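Local atomic coordinates of conserved hypothetical protein (Sulfolobus solfataricus, PDB entry 2GF6), a protein that binds coenzyme A and, as a hotdog-fold member of the 4-hydroxybenzoyl-CoA thioesterase family, probably hydrolyses acyl-CoA thioesters. Residues 22-27 with 69-74; 14-19 with 29-34; 65-70 with 103-108; 10-15 with 74-79. All blocks are in the same frame, centred on the assembly; numbering follows the deposited sequence.

The four contacts crowd one end of a hotdog fold, a curved antiparallel sheet wrapped round helix 26-45, with centres 8 to 14 Å apart. Contacts 4 and 2 open on overlapping residues after strand 8-12; contact 2 closes on the helix, whereas contact 4 reaches on to strand 76-85. Contact 1, nested inside the loop that contact 4 closes, joins the loop leading into the helix to the segment between strands 56-67 and 76-85. Contact 3 pairs strand 56-67 with strand 102-115 and shares R69 and P70 with contact 1. Contacts 1 and 3 together hold one coenzyme A beside the second subunit, while contacts 2 and 4 touch the third, so ligand site and tetramer interfaces meet here.

Contact 1 of 4, residues 22-27 with 69-74; sequences GIAHYA and RPVKLG. With COA (coenzyme A), chain F.
At the edge of the H25 imidazole, in its plane, lies the carbonyl carbon of A27, and D19 also packs on this side chain. The Y26 ring stacks on the rings of Y26 and Y30 of the second subunit. Both flat groups are thus turned to other partners, and residues 69-74 meet 22-24 through backbone and small aliphatic groups. A24 N donates to V71 O at 2.8 Å, nearly along the C=O axis and almost straight (163°). I23 CA brings a C-H to the same oxygen, 3.2 Å from V71 O. Beside this bond the packing is tight, with A24 CB only 3.5 Å from V71 CG2. The I23 and P70 side chains cross obliquely, I23 CG2 3.8 Å from P70 CB, while the other branch of I23 carries CD1 to within 3.7 Å of coenzyme A O5P. A water bridges A24 O, at 2.7 Å, and that ligand carbonyl, whereas its bond to V71 N is weak. An alanine in place of I23 would probably loosen the wall around the pantetheine arm, because the contacts to P70 and O5P would both go. H25 occupies the N-cap position of helix 26-45, ND1 bonding weakly to A28 N, so the contact sits where that helix begins, with V71 and A24 resting on Y29 of its first turns and V71 also touching T104 of strand 102-115.

Contact 2 of 4, residues 14-19 with 29-34; sequences RIYDTD and YYRFFT
A side-on, bidentate arginine-carboxylate salt bridge ties the 3-10 turn 15-17 to helix 26-45, the central helix of the hotdog fold. R31 leaves the helix with CB toward the turn; CG is anti to the backbone N (chi1 -172°), the next torsion is extended, and a bend at chi3 swings the guanidinium against D17. CD passes 3.6 Å from D17 OD1 and also brushes Y16 CE1. NE then donates to D17 OD1 at 2.9 Å, in the guanidinium plane, and lies at the edge of the Y16 ring, 3.7 Å from Y16 CE1. The ring and guanidinium planes stand 73° apart, so the phenol comes edge-on to R31 NE and brings its OH over one guanidinium face; that hydroxyl bonds to N35 of the third subunit. On the opposite face F32 CD1 lies 4.1 Å above the plane. At the tip NH1 is taken by D11, and NH2 donates to D17 OD2 at 2.9 Å. Carboxylate and guanidinium are nearly coplanar, 14° apart, and both bonds use syn lone pairs, which fixes the rotation of the buried pair. R14 NH1 comes within 4.3 Å of R31 NH2, a like-charge approach that the D11 and D17 carboxylates would be expected to offset. D17 OD2 has a second grip within its own turn: its anti lone pair accepts from R14 N at 2.8 Å.

Contact 3 of 4, residues 65-70 with 103-108; sequences AIYHRP and LTTEGY. With COA (coenzyme A), chain F.
E106 takes the crowded first torsion, CG between the backbone N and the carbonyl carbon (chi1 54°), and runs extended beyond, while H68 places CG beside its backbone N (chi1 -67°); together these bring carboxylate and imidazole tip to tip. H68 NE2 donates to E106 OE2 at 2.7 Å, almost straight (171°), in the ring plane and on the anti lone pair. I66 CG2 lies 3.7 Å above one face of the H68 ring, and L103 CD2 approaches H68 CD2 obliquely at 3.7 Å. In the backbone, I66 and E106 form a hydrogen-bonded antiparallel pair, I66 N reaching E106 O at 2.8 Å. T104 and T105 make a classic beta bulge opposite V97, and T104 O accepts from H68 N and R69 N. Strand 56-67 ends against coenzyme A: N8P donates to Y67 O at 2.9 Å, OAP to H68 O at 2.8 Å, and S1P sits over a face of the Y67 ring. An alanine at H68 would lose the bond to E106 and the cover over I66 and L103, and would probably leave the strand end less firmly set against the ligand. The nearby carboxylate is likely to raise the imidazole basicity and favour its protonated form.

Contact 4 of 4, residues 10-15 with 74-79; sequences EDVVRI and GDKLTV
The compact half of this contact lies on the inner side, where V13 and L77 cross obliquely with V13 CG2 3.7 Å from L77 CD1. Both residues are buried; L77 continues the packing onto F32 of helix 26-45, and both touch V71. The backbone bonds between the segments are short as well. L77 N reaches D11 O at 2.7 Å, V13 N reaches D75 O at 2.9 Å nearly along the C=O axis, and G74 N closes the end on V13 O at 2.7 Å. G74 has a positive phi (99°) at which a CB would jam against the preceding carbonyl oxygen. The hydrogen-bonded D11-L77 pair joins strand 8-12 to strand 76-85, bringing the N-terminal strand antiparallel into the hotdog sheet with E10-T78 and V12-K76 as non-hydrogen-bonded pairs, and the V13-D75 and G74-V13 bonds carry the pairing past the strand ends. Just before strand 76-85, D75 OD2 turns to K99 and K72 N. D11 OD1 bonds back to V12 N, and its link to R14 NH1 is long and weak. The other face carries E10, V12, K76 and T78, and its outer residues E10 and K76 are exposed. V12 CG2 rests 3.5 Å from G74 O, whereas the bent K76 chain leads away toward solvent. E10 and T78 lie side by side, pointing the same way, and T78 OG1 gives E10 OE2 a weak hydrogen bond of 3.1 Å.

Contact 1 of 4, residues 22-27 with 69-74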
# COMPACT_ATOMS: atom_id res chain seq x y z
N GLY A 22 -8.40 -13.02 -2.18
CA GLY A 22 -9.68 -12.59 -2.79
C GLY A 22 -10.59 -11.71 -1.91
O GLY A 22 -11.77 -11.52 -2.19
N ILE A 23 -10.01 -11.15 -0.85
CA ILE A 23 -10.78 -10.39 0.13
C ILE A 23 -9.99 -9.17 0.44
O ILE A 23 -8.75 -9.12 0.16
CB ILE A 23 -10.98 -11.18 1.45
CG1 ILE A 23 -9.63 -11.57 2.10
CG2 ILE A 23 -11.79 -12.43 1.18
CD1 ILE A 23 -9.80 -12.26 3.45
N ALA A 24 -10.67 -8.19 1.02
CA ALA A 24 -10.00 -6.98 1.50
C ALA A 24 -8.99 -7.30 2.60
O ALA A 24 -9.25 -8.13 3.50
CB ALA A 24 -11.02 -5.98 1.98
N HIS A 25 -7.85 -6.63 2.52
CA HIS A 25 -6.71 -6.86 3.40
C HIS A 25 -6.66 -5.81 4.52
O HIS A 25 -7.43 -4.83 4.54
CB HIS A 25 -5.39 -6.87 2.58
CG HIS A 25 -5.17 -5.65 1.72
ND1 HIS A 25 -5.36 -4.36 2.17
CD2 HIS A 25 -4.75 -5.54 0.43
CE1 HIS A 25 -5.08 -3.51 1.20
NE2 HIS A 25 -4.68 -4.20 0.15
N TYR A 26 -5.73 -6.01 5.45
CA TYR A 26 -5.58 -5.15 6.61
C TYR A 26 -5.58 -3.67 6.32
O TYR A 26 -6.18 -2.91 7.09
CB TYR A 26 -4.24 -5.45 7.26
CG TYR A 26 -3.90 -4.83 8.60
CD1 TYR A 26 -4.40 -5.37 9.78
CD2 TYR A 26 -2.99 -3.80 8.70
CE1 TYR A 26 -4.07 -4.86 11.00
CE2 TYR A 26 -2.63 -3.26 9.96
CZ TYR A 26 -3.17 -3.81 11.10
OH TYR A 26 -2.85 -3.36 12.34
N ALA A 27 -4.86 -3.25 5.28
CA ALA A 27 -4.67 -1.81 5.02
C ALA A 27 -5.91 -1.27 4.39
O ALA A 27 -6.18 -0.09 4.46
CB ALA A 27 -3.45 -1.58 4.07
N ARG A 69 -16.84 -10.87 8.94
CA ARG A 69 -17.12 -11.38 7.62
C ARG A 69 -16.18 -10.73 6.66
O ARG A 69 -15.78 -9.57 6.87
CB ARG A 69 -18.55 -11.05 7.21
CG ARG A 69 -19.62 -11.82 7.96
CD ARG A 69 -21.00 -11.28 7.57
NE ARG A 69 -21.92 -11.30 8.71
CZ ARG A 69 -23.13 -11.88 8.73
NH1 ARG A 69 -23.62 -12.50 7.66
NH2 ARG A 69 -23.86 -11.82 9.84
N PRO A 70 -15.85 -11.45 5.59
CA PRO A 70 -14.96 -10.92 4.60
C PRO A 70 -15.70 -9.95 3.68
O PRO A 70 -16.92 -10.06 3.53
CB PRO A 70 -14.55 -12.15 3.80
CG PRO A 70 -15.82 -13.00 3.82
CD PRO A 70 -16.36 -12.79 5.21
N VAL A 71 -14.97 -9.02 3.08
CA VAL A 71 -15.49 -8.24 1.97
C VAL A 71 -14.60 -8.44 0.74
O VAL A 71 -13.38 -8.63 0.84
CB VAL A 71 -15.68 -6.71 2.34
CG1 VAL A 71 -16.74 -6.57 3.41
CG2 VAL A 71 -14.41 -6.06 2.81
N LYS A 72 -15.22 -8.34 -0.42
CA LYS A 72 -14.62 -8.75 -1.67
C LYS A 72 -14.63 -7.65 -2.70
O LYS A 72 -15.27 -6.61 -2.53
CB LYS A 72 -15.39 -9.95 -2.23
CG LYS A 72 -15.44 -11.11 -1.25
CD LYS A 72 -16.25 -12.28 -1.76
CE LYS A 72 -15.61 -12.87 -3.01
NZ LYS A 72 -15.74 -14.35 -3.09
N LEU A 73 -13.94 -7.92 -3.79
CA LEU A 73 -13.79 -6.94 -4.84
C LEU A 73 -15.16 -6.57 -5.38
O LEU A 73 -15.92 -7.45 -5.78
CB LEU A 73 -12.90 -7.51 -5.93
CG LEU A 73 -12.65 -6.68 -7.18
CD1 LEU A 73 -11.83 -5.47 -6.90
CD2 LEU A 73 -11.94 -7.62 -8.20
N GLY A 74 -15.49 -5.28 -5.37
CA GLY A 74 -16.79 -4.85 -5.91
C GLY A 74 -17.86 -4.60 -4.86
O GLY A 74 -18.81 -3.86 -5.11
N1A COA F . -10.62 -14.28 19.21
C2A COA F . -10.50 -15.55 19.75
N3A COA F . -11.13 -16.63 19.14
C4A COA F . -11.86 -16.44 18.02
C5A COA F . -12.00 -15.18 17.47
C6A COA F . -11.37 -14.09 18.06
N6A COA F . -11.50 -12.89 17.50
N7A COA F . -12.78 -15.28 16.37
C8A COA F . -13.14 -16.57 16.22
N9A COA F . -12.58 -17.30 17.24
C1B COA F . -12.80 -18.73 17.54
C2B COA F . -14.28 -19.08 17.63
O2B COA F . -14.78 -18.98 18.94
C3B COA F . -14.29 -20.50 17.13
O3B COA F . -13.90 -21.37 18.16
P3B COA F . -14.91 -22.54 18.59
O7A COA F . -14.26 -23.29 19.73
O8A COA F . -15.16 -23.47 17.40
O9A COA F . -16.17 -21.86 19.09
C4B COA F . -13.22 -20.52 16.07
O4B COA F . -12.27 -19.57 16.52
C5B COA F . -13.77 -20.11 14.71
O5B COA F . -14.77 -19.12 14.83
P1A COA F . -16.14 -19.26 14.00
O1A COA F . -16.94 -17.98 14.07
O2A COA F . -16.96 -20.42 14.52
O3A COA F . -15.61 -19.46 12.49
P2A COA F . -16.55 -19.58 11.18
O4A COA F . -17.93 -19.05 11.46
O5A COA F . -16.53 -21.03 10.69
O6A COA F . -15.86 -18.66 10.07
CBP COA F . -14.90 -16.72 9.26
CCP COA F . -14.95 -17.65 10.44
CDP COA F . -16.32 -16.47 8.71
CEP COA F . -14.04 -17.39 8.19
CAP COA F . -14.37 -15.37 9.75
OAP COA F . -15.32 -14.78 10.60
C9P COA F . -14.08 -14.41 8.64
O9P COA F . -14.27 -14.73 7.30
N8P COA F . -13.61 -13.25 9.02
C7P COA F . -13.27 -12.25 8.04
C6P COA F . -11.83 -12.44 7.64
C5P COA F . -11.36 -11.16 7.02
O5P COA F . -11.96 -10.67 6.05
N4P COA F . -10.33 -10.64 7.62
C3P COA F . -9.09 -10.38 6.95
C2P COA F . -9.05 -8.94 6.52
S1P COA F . -7.84 -7.95 7.41
O HOH W 1 -11.75 -8.74 4.27

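Contact 2 of 4, residues 14-19 with 29-34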
# COMPACT_ATOMS: atom_id res chain seq x y z
N ARG A 14 -12.06 -2.26 -3.99
CA ARG A 14 -11.32 -2.06 -5.24
C ARG A 14 -10.21 -3.12 -5.34
O ARG A 14 -9.88 -3.81 -4.38
CB ARG A 14 -10.72 -0.66 -5.29
CG ARG A 14 -11.36 0.28 -6.28
CD ARG A 14 -12.65 0.88 -5.79
NE ARG A 14 -13.08 2.00 -6.64
CZ ARG A 14 -13.54 3.17 -6.19
NH1 ARG A 14 -13.65 3.41 -4.87
NH2 ARG A 14 -13.88 4.11 -7.05
N ILE A 15 -9.63 -3.26 -6.52
CA ILE A 15 -8.57 -4.27 -6.71
C ILE A 15 -7.38 -4.02 -5.79
O ILE A 15 -6.74 -4.95 -5.28
CB ILE A 15 -8.11 -4.33 -8.20
CG1 ILE A 15 -7.18 -5.51 -8.41
CG2 ILE A 15 -7.49 -2.96 -8.68
CD1 ILE A 15 -7.79 -6.83 -8.03
N TYR A 16 -7.06 -2.76 -5.58
CA TYR A 16 -5.97 -2.43 -4.70
C TYR A 16 -6.36 -2.61 -3.22
O TYR A 16 -5.53 -2.42 -2.32
CB TYR A 16 -5.44 -1.01 -4.99
CG TYR A 16 -6.51 0.07 -5.07
CD1 TYR A 16 -7.07 0.59 -3.91
CD2 TYR A 16 -6.91 0.60 -6.29
CE1 TYR A 16 -8.05 1.56 -3.96
CE2 TYR A 16 -7.91 1.59 -6.34
CZ TYR A 16 -8.47 2.07 -5.16
OH TYR A 16 -9.46 3.06 -5.16
N ASP A 17 -7.62 -2.95 -2.94
CA ASP A 17 -8.00 -3.27 -1.54
C ASP A 17 -7.85 -4.74 -1.18
O ASP A 17 -8.03 -5.12 -0.03
CB ASP A 17 -9.45 -2.86 -1.26
CG ASP A 17 -9.65 -1.35 -1.36
OD1 ASP A 17 -8.77 -0.61 -0.87
OD2 ASP A 17 -10.66 -0.95 -1.95
N THR A 18 -7.49 -5.56 -2.16
CA THR A 18 -7.47 -7.01 -2.01
C THR A 18 -6.07 -7.59 -2.12
O THR A 18 -5.20 -6.96 -2.71
CB THR A 18 -8.24 -7.68 -3.16
OG1 THR A 18 -7.60 -7.37 -4.41
CG2 THR A 18 -9.70 -7.16 -3.23
N ASP A 19 -5.89 -8.82 -1.62
CA ASP A 19 -4.64 -9.58 -1.78
C ASP A 19 -4.99 -10.92 -2.38
O ASP A 19 -6.13 -11.12 -2.77
CB ASP A 19 -3.88 -9.68 -0.45
CG ASP A 19 -4.61 -10.49 0.62
OD1 ASP A 19 -5.52 -11.29 0.28
OD2 ASP A 19 -4.27 -10.31 1.82
N TYR A 29 -8.87 -1.64 5.30
CA TYR A 29 -9.80 -1.21 6.35
C TYR A 29 -9.42 0.16 6.87
O TYR A 29 -10.28 0.97 7.22
CB TYR A 29 -9.92 -2.28 7.45
CG TYR A 29 -10.72 -3.51 7.00
CD1 TYR A 29 -12.11 -3.49 7.01
CD2 TYR A 29 -10.10 -4.64 6.49
CE1 TYR A 29 -12.84 -4.57 6.57
CE2 TYR A 29 -10.83 -5.72 6.05
CZ TYR A 29 -12.19 -5.68 6.08
OH TYR A 29 -12.96 -6.76 5.64
N TYR A 30 -8.11 0.43 6.87
CA TYR A 30 -7.56 1.76 7.16
C TYR A 30 -7.97 2.73 6.08
O TYR A 30 -8.21 3.90 6.36
CB TYR A 30 -6.03 1.67 7.22
CG TYR A 30 -5.26 2.99 7.44
CD1 TYR A 30 -5.08 3.53 8.71
CD2 TYR A 30 -4.68 3.66 6.37
CE1 TYR A 30 -4.38 4.72 8.89
CE2 TYR A 30 -4.00 4.85 6.54
CZ TYR A 30 -3.83 5.37 7.80
OH TYR A 30 -3.09 6.55 7.98
N ARG A 31 -8.02 2.27 4.84
CA ARG A 31 -8.44 3.15 3.79
C ARG A 31 -9.85 3.55 4.13
O ARG A 31 -10.19 4.70 4.05
CB ARG A 31 -8.39 2.48 2.40
CG ARG A 31 -8.65 3.48 1.26
CD ARG A 31 -8.46 2.94 -0.15
NE ARG A 31 -9.59 2.14 -0.62
CZ ARG A 31 -10.80 2.61 -0.97
NH1 ARG A 31 -11.12 3.88 -0.83
NH2 ARG A 31 -11.71 1.75 -1.42
N PHE A 32 -10.66 2.60 4.53
CA PHE A 32 -12.07 2.90 4.71
C PHE A 32 -12.30 3.83 5.90
O PHE A 32 -13.10 4.76 5.80
CB PHE A 32 -12.90 1.62 4.90
CG PHE A 32 -12.67 0.59 3.83
CD1 PHE A 32 -12.60 0.94 2.48
CD2 PHE A 32 -12.54 -0.75 4.17
CE1 PHE A 32 -12.41 -0.03 1.49
CE2 PHE A 32 -12.31 -1.72 3.21
CZ PHE A 32 -12.26 -1.36 1.86
N PHE A 33 -11.67 3.54 7.05
CA PHE A 33 -12.01 4.28 8.26
C PHE A 33 -11.37 5.68 8.25
O PHE A 33 -12.01 6.66 8.70
CB PHE A 33 -11.80 3.42 9.53
CG PHE A 33 -10.37 3.11 9.90
CD1 PHE A 33 -9.45 4.13 10.17
CD2 PHE A 33 -9.98 1.80 10.12
CE1 PHE A 33 -8.14 3.83 10.57
CE2 PHE A 33 -8.67 1.50 10.53
CZ PHE A 33 -7.76 2.52 10.76
N THR A 34 -10.19 5.79 7.63
CA THR A 34 -9.56 7.11 7.37
C THR A 34 -10.46 8.01 6.52
O THR A 34 -10.71 9.15 6.86
CB THR A 34 -8.17 6.92 6.70
OG1 THR A 34 -7.42 6.04 7.53
CG2 THR A 34 -7.40 8.26 6.57

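Contact 3 of 4, residues 65-70 with 103-108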
# COMPACT_ATOMS: atom_id res chain seq x y z
N ALA A 65 -9.60 -3.97 15.69
CA ALA A 65 -10.66 -4.43 14.79
C ALA A 65 -10.99 -5.92 14.97
O ALA A 65 -10.13 -6.72 15.30
CB ALA A 65 -10.31 -4.14 13.30
N ILE A 66 -12.25 -6.25 14.75
CA ILE A 66 -12.76 -7.62 14.67
C ILE A 66 -13.41 -7.77 13.28
O ILE A 66 -14.23 -6.95 12.87
CB ILE A 66 -13.81 -7.89 15.78
CG1 ILE A 66 -13.15 -7.86 17.15
CG2 ILE A 66 -14.50 -9.25 15.59
CD1 ILE A 66 -14.17 -7.65 18.33
N TYR A 67 -13.03 -8.83 12.57
CA TYR A 67 -13.45 -9.05 11.20
C TYR A 67 -14.40 -10.24 11.19
O TYR A 67 -13.96 -11.38 11.19
CB TYR A 67 -12.24 -9.34 10.33
CG TYR A 67 -11.14 -8.31 10.50
CD1 TYR A 67 -10.17 -8.46 11.48
CD2 TYR A 67 -11.05 -7.20 9.67
CE1 TYR A 67 -9.16 -7.53 11.64
CE2 TYR A 67 -10.03 -6.23 9.83
CZ TYR A 67 -9.08 -6.42 10.81
OH TYR A 67 -8.06 -5.49 10.98
N HIS A 68 -15.70 -9.95 11.22
CA HIS A 68 -16.71 -11.00 11.32
C HIS A 68 -16.91 -11.67 9.99
O HIS A 68 -17.20 -12.87 9.91
CB HIS A 68 -18.06 -10.41 11.74
CG HIS A 68 -18.09 -9.85 13.12
ND1 HIS A 68 -18.15 -10.66 14.24
CD2 HIS A 68 -18.15 -8.58 13.57
CE1 HIS A 68 -18.21 -9.90 15.32
NE2 HIS A 68 -18.21 -8.63 14.94
N ARG A 69 -16.84 -10.87 8.94
CA ARG A 69 -17.12 -11.38 7.62
C ARG A 69 -16.18 -10.73 6.66
O ARG A 69 -15.78 -9.57 6.87
CB ARG A 69 -18.55 -11.05 7.21
CG ARG A 69 -19.62 -11.82 7.96
CD ARG A 69 -21.00 -11.28 7.57
NE ARG A 69 -21.92 -11.30 8.71
CZ ARG A 69 -23.13 -11.88 8.73
NH1 ARG A 69 -23.62 -12.50 7.66
NH2 ARG A 69 -23.86 -11.82 9.84
N PRO A 70 -15.85 -11.45 5.59
CA PRO A 70 -14.96 -10.92 4.60
C PRO A 70 -15.70 -9.95 3.68
O PRO A 70 -16.92 -10.06 3.53
CB PRO A 70 -14.55 -12.15 3.80
CG PRO A 70 -15.82 -13.00 3.82
CD PRO A 70 -16.36 -12.79 5.21
N LEU A 103 -23.51 -6.70 9.40
CA LEU A 103 -22.25 -6.29 10.04
C LEU A 103 -21.14 -7.20 9.60
O LEU A 103 -21.24 -8.40 9.76
CB LEU A 103 -22.36 -6.38 11.56
CG LEU A 103 -21.12 -6.05 12.38
CD1 LEU A 103 -20.86 -4.54 12.43
CD2 LEU A 103 -21.28 -6.59 13.77
N THR A 104 -20.09 -6.61 9.03
CA THR A 104 -18.92 -7.34 8.60
C THR A 104 -17.73 -7.09 9.48
O THR A 104 -16.92 -7.99 9.65
CB THR A 104 -18.47 -6.97 7.16
OG1 THR A 104 -18.04 -5.59 7.13
CG2 THR A 104 -19.58 -7.26 6.15
N THR A 105 -17.63 -5.90 10.06
CA THR A 105 -16.42 -5.48 10.74
C THR A 105 -16.77 -4.48 11.80
O THR A 105 -17.67 -3.68 11.59
CB THR A 105 -15.48 -4.76 9.76
OG1 THR A 105 -15.64 -5.30 8.42
CG2 THR A 105 -14.01 -4.78 10.22
N GLU A 106 -16.06 -4.50 12.93
CA GLU A 106 -16.12 -3.41 13.92
C GLU A 106 -14.76 -3.10 14.55
O GLU A 106 -13.90 -3.97 14.64
CB GLU A 106 -17.13 -3.74 15.01
CG GLU A 106 -16.90 -5.06 15.69
CD GLU A 106 -18.01 -5.38 16.64
OE1 GLU A 106 -18.30 -4.51 17.49
OE2 GLU A 106 -18.58 -6.48 16.54
N GLY A 107 -14.57 -1.87 15.01
CA GLY A 107 -13.28 -1.49 15.56
C GLY A 107 -13.22 -0.09 16.10
O GLY A 107 -14.24 0.55 16.25
N TYR A 108 -12.00 0.36 16.40
CA TYR A 108 -11.80 1.74 16.77
C TYR A 108 -10.37 2.09 16.49
O TYR A 108 -9.52 1.21 16.40
CB TYR A 108 -12.12 1.96 18.25
CG TYR A 108 -11.25 1.20 19.23
CD1 TYR A 108 -9.92 1.61 19.50
CD2 TYR A 108 -11.74 0.08 19.90
CE1 TYR A 108 -9.12 0.90 20.42
CE2 TYR A 108 -10.94 -0.63 20.80
CZ TYR A 108 -9.65 -0.21 21.05
OH TYR A 108 -8.90 -0.91 21.91
N1A COA F . -10.62 -14.28 19.21
C2A COA F . -10.50 -15.55 19.75
N3A COA F . -11.13 -16.63 19.14
C4A COA F . -11.86 -16.44 18.02
C5A COA F . -12.00 -15.18 17.47
C6A COA F . -11.37 -14.09 18.06
N6A COA F . -11.50 -12.89 17.50
N7A COA F . -12.78 -15.28 16.37
C8A COA F . -13.14 -16.57 16.22
N9A COA F . -12.58 -17.30 17.24
C1B COA F . -12.80 -18.73 17.54
C2B COA F . -14.28 -19.08 17.63
O2B COA F . -14.78 -18.98 18.94
C3B COA F . -14.29 -20.50 17.13
O3B COA F . -13.90 -21.37 18.16
P3B COA F . -14.91 -22.54 18.59
O7A COA F . -14.26 -23.29 19.73
O8A COA F . -15.16 -23.47 17.40
O9A COA F . -16.17 -21.86 19.09
C4B COA F . -13.22 -20.52 16.07
O4B COA F . -12.27 -19.57 16.52
C5B COA F . -13.77 -20.11 14.71
O5B COA F . -14.77 -19.12 14.83
P1A COA F . -16.14 -19.26 14.00
O1A COA F . -16.94 -17.98 14.07
O2A COA F . -16.96 -20.42 14.52
O3A COA F . -15.61 -19.46 12.49
P2A COA F . -16.55 -19.58 11.18
O4A COA F . -17.93 -19.05 11.46
O5A COA F . -16.53 -21.03 10.69
O6A COA F . -15.86 -18.66 10.07
CBP COA F . -14.90 -16.72 9.26
CCP COA F . -14.95 -17.65 10.44
CDP COA F . -16.32 -16.47 8.71
CEP COA F . -14.04 -17.39 8.19
CAP COA F . -14.37 -15.37 9.75
OAP COA F . -15.32 -14.78 10.60
C9P COA F . -14.08 -14.41 8.64
O9P COA F . -14.27 -14.73 7.30
N8P COA F . -13.61 -13.25 9.02
C7P COA F . -13.27 -12.25 8.04
C6P COA F . -11.83 -12.44 7.64
C5P COA F . -11.36 -11.16 7.02
O5P COA F . -11.96 -10.67 6.05
N4P COA F . -10.33 -10.64 7.62
C3P COA F . -9.09 -10.38 6.95
C2P COA F . -9.05 -8.94 6.52
S1P COA F . -7.84 -7.95 7.41
O HOH W 2 -14.40 -7.65 7.78

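Contact 4 of 4, residues 10-15 with 74-79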
# COMPACT_ATOMS: atom_id res chain seq x y z
N GLU A 10 -19.90 5.93 2.55
CA GLU A 10 -19.99 4.76 1.68
C GLU A 10 -18.80 4.64 0.75
O GLU A 10 -18.29 5.64 0.23
CB GLU A 10 -21.27 4.79 0.86
CG GLU A 10 -22.48 5.15 1.65
CD GLU A 10 -23.73 4.75 0.95
OE1 GLU A 10 -24.04 5.33 -0.11
OE2 GLU A 10 -24.38 3.82 1.46
N ASP A 11 -18.36 3.39 0.54
CA ASP A 11 -17.20 3.10 -0.30
C ASP A 11 -17.40 1.75 -0.99
O ASP A 11 -18.36 1.04 -0.73
CB ASP A 11 -15.92 3.11 0.54
CG ASP A 11 -14.74 3.78 -0.19
OD1 ASP A 11 -14.65 3.63 -1.43
OD2 ASP A 11 -13.94 4.48 0.48
N VAL A 12 -16.50 1.42 -1.90
CA VAL A 12 -16.59 0.20 -2.71
C VAL A 12 -15.21 -0.47 -2.70
O VAL A 12 -14.17 0.22 -2.73
CB VAL A 12 -17.08 0.52 -4.16
CG1 VAL A 12 -16.09 1.42 -4.89
CG2 VAL A 12 -17.36 -0.73 -4.96
N VAL A 13 -15.20 -1.80 -2.58
CA VAL A 13 -13.95 -2.55 -2.53
C VAL A 13 -13.33 -2.64 -3.92
O VAL A 13 -13.98 -3.06 -4.88
CB VAL A 13 -14.13 -3.98 -1.92
CG1 VAL A 13 -12.78 -4.72 -1.82
CG2 VAL A 13 -14.74 -3.89 -0.51
N ARG A 14 -12.06 -2.26 -3.99
CA ARG A 14 -11.32 -2.06 -5.24
C ARG A 14 -10.21 -3.12 -5.34
O ARG A 14 -9.88 -3.81 -4.38
CB ARG A 14 -10.72 -0.66 -5.29
CG ARG A 14 -11.36 0.28 -6.28
CD ARG A 14 -12.65 0.88 -5.79
NE ARG A 14 -13.08 2.00 -6.64
CZ ARG A 14 -13.54 3.17 -6.19
NH1 ARG A 14 -13.65 3.41 -4.87
NH2 ARG A 14 -13.88 4.11 -7.05
N ILE A 15 -9.63 -3.26 -6.52
CA ILE A 15 -8.57 -4.27 -6.71
C ILE A 15 -7.38 -4.02 -5.79
O ILE A 15 -6.74 -4.95 -5.28
CB ILE A 15 -8.11 -4.33 -8.20
CG1 ILE A 15 -7.18 -5.51 -8.41
CG2 ILE A 15 -7.49 -2.96 -8.68
CD1 ILE A 15 -7.79 -6.83 -8.03
N GLY A 74 -15.49 -5.28 -5.37
CA GLY A 74 -16.79 -4.85 -5.91
C GLY A 74 -17.86 -4.60 -4.86
O GLY A 74 -18.81 -3.86 -5.11
N ASP A 75 -17.72 -5.19 -3.67
CA ASP A 75 -18.75 -5.00 -2.64
C ASP A 75 -18.85 -3.52 -2.32
O ASP A 75 -17.84 -2.84 -2.27
CB ASP A 75 -18.40 -5.79 -1.38
CG ASP A 75 -18.64 -7.29 -1.54
OD1 ASP A 75 -19.23 -7.71 -2.58
OD2 ASP A 75 -18.27 -8.04 -0.61
N LYS A 76 -20.07 -3.02 -2.16
CA LYS A 76 -20.28 -1.69 -1.59
C LYS A 76 -20.36 -1.79 -0.09
O LYS A 76 -20.99 -2.72 0.44
CB LYS A 76 -21.59 -1.06 -2.08
CG LYS A 76 -21.60 -0.70 -3.56
CD LYS A 76 -22.91 0.03 -3.97
CE LYS A 76 -24.22 -0.72 -3.59
NZ LYS A 76 -24.51 -1.93 -4.42
N LEU A 77 -19.81 -0.80 0.60
CA LEU A 77 -19.73 -0.79 2.05
C LEU A 77 -20.24 0.53 2.62
O LEU A 77 -20.18 1.56 1.97
CB LEU A 77 -18.29 -0.99 2.51
CG LEU A 77 -17.55 -2.16 1.88
CD1 LEU A 77 -16.16 -2.17 2.39
CD2 LEU A 77 -18.21 -3.49 2.16
N THR A 78 -20.75 0.47 3.83
CA THR A 78 -21.19 1.63 4.56
C THR A 78 -20.40 1.58 5.86
O THR A 78 -20.41 0.57 6.55
CB THR A 78 -22.72 1.56 4.82
OG1 THR A 78 -23.43 1.71 3.59
CG2 THR A 78 -23.17 2.66 5.78
N VAL A 79 -19.65 2.64 6.15
CA VAL A 79 -18.99 2.77 7.43
C VAL A 79 -19.84 3.71 8.30
O VAL A 79 -20.27 4.77 7.85
CB VAL A 79 -17.52 3.28 7.27
CG1 VAL A 79 -16.74 3.10 8.55
CG2 VAL A 79 -16.82 2.59 6.09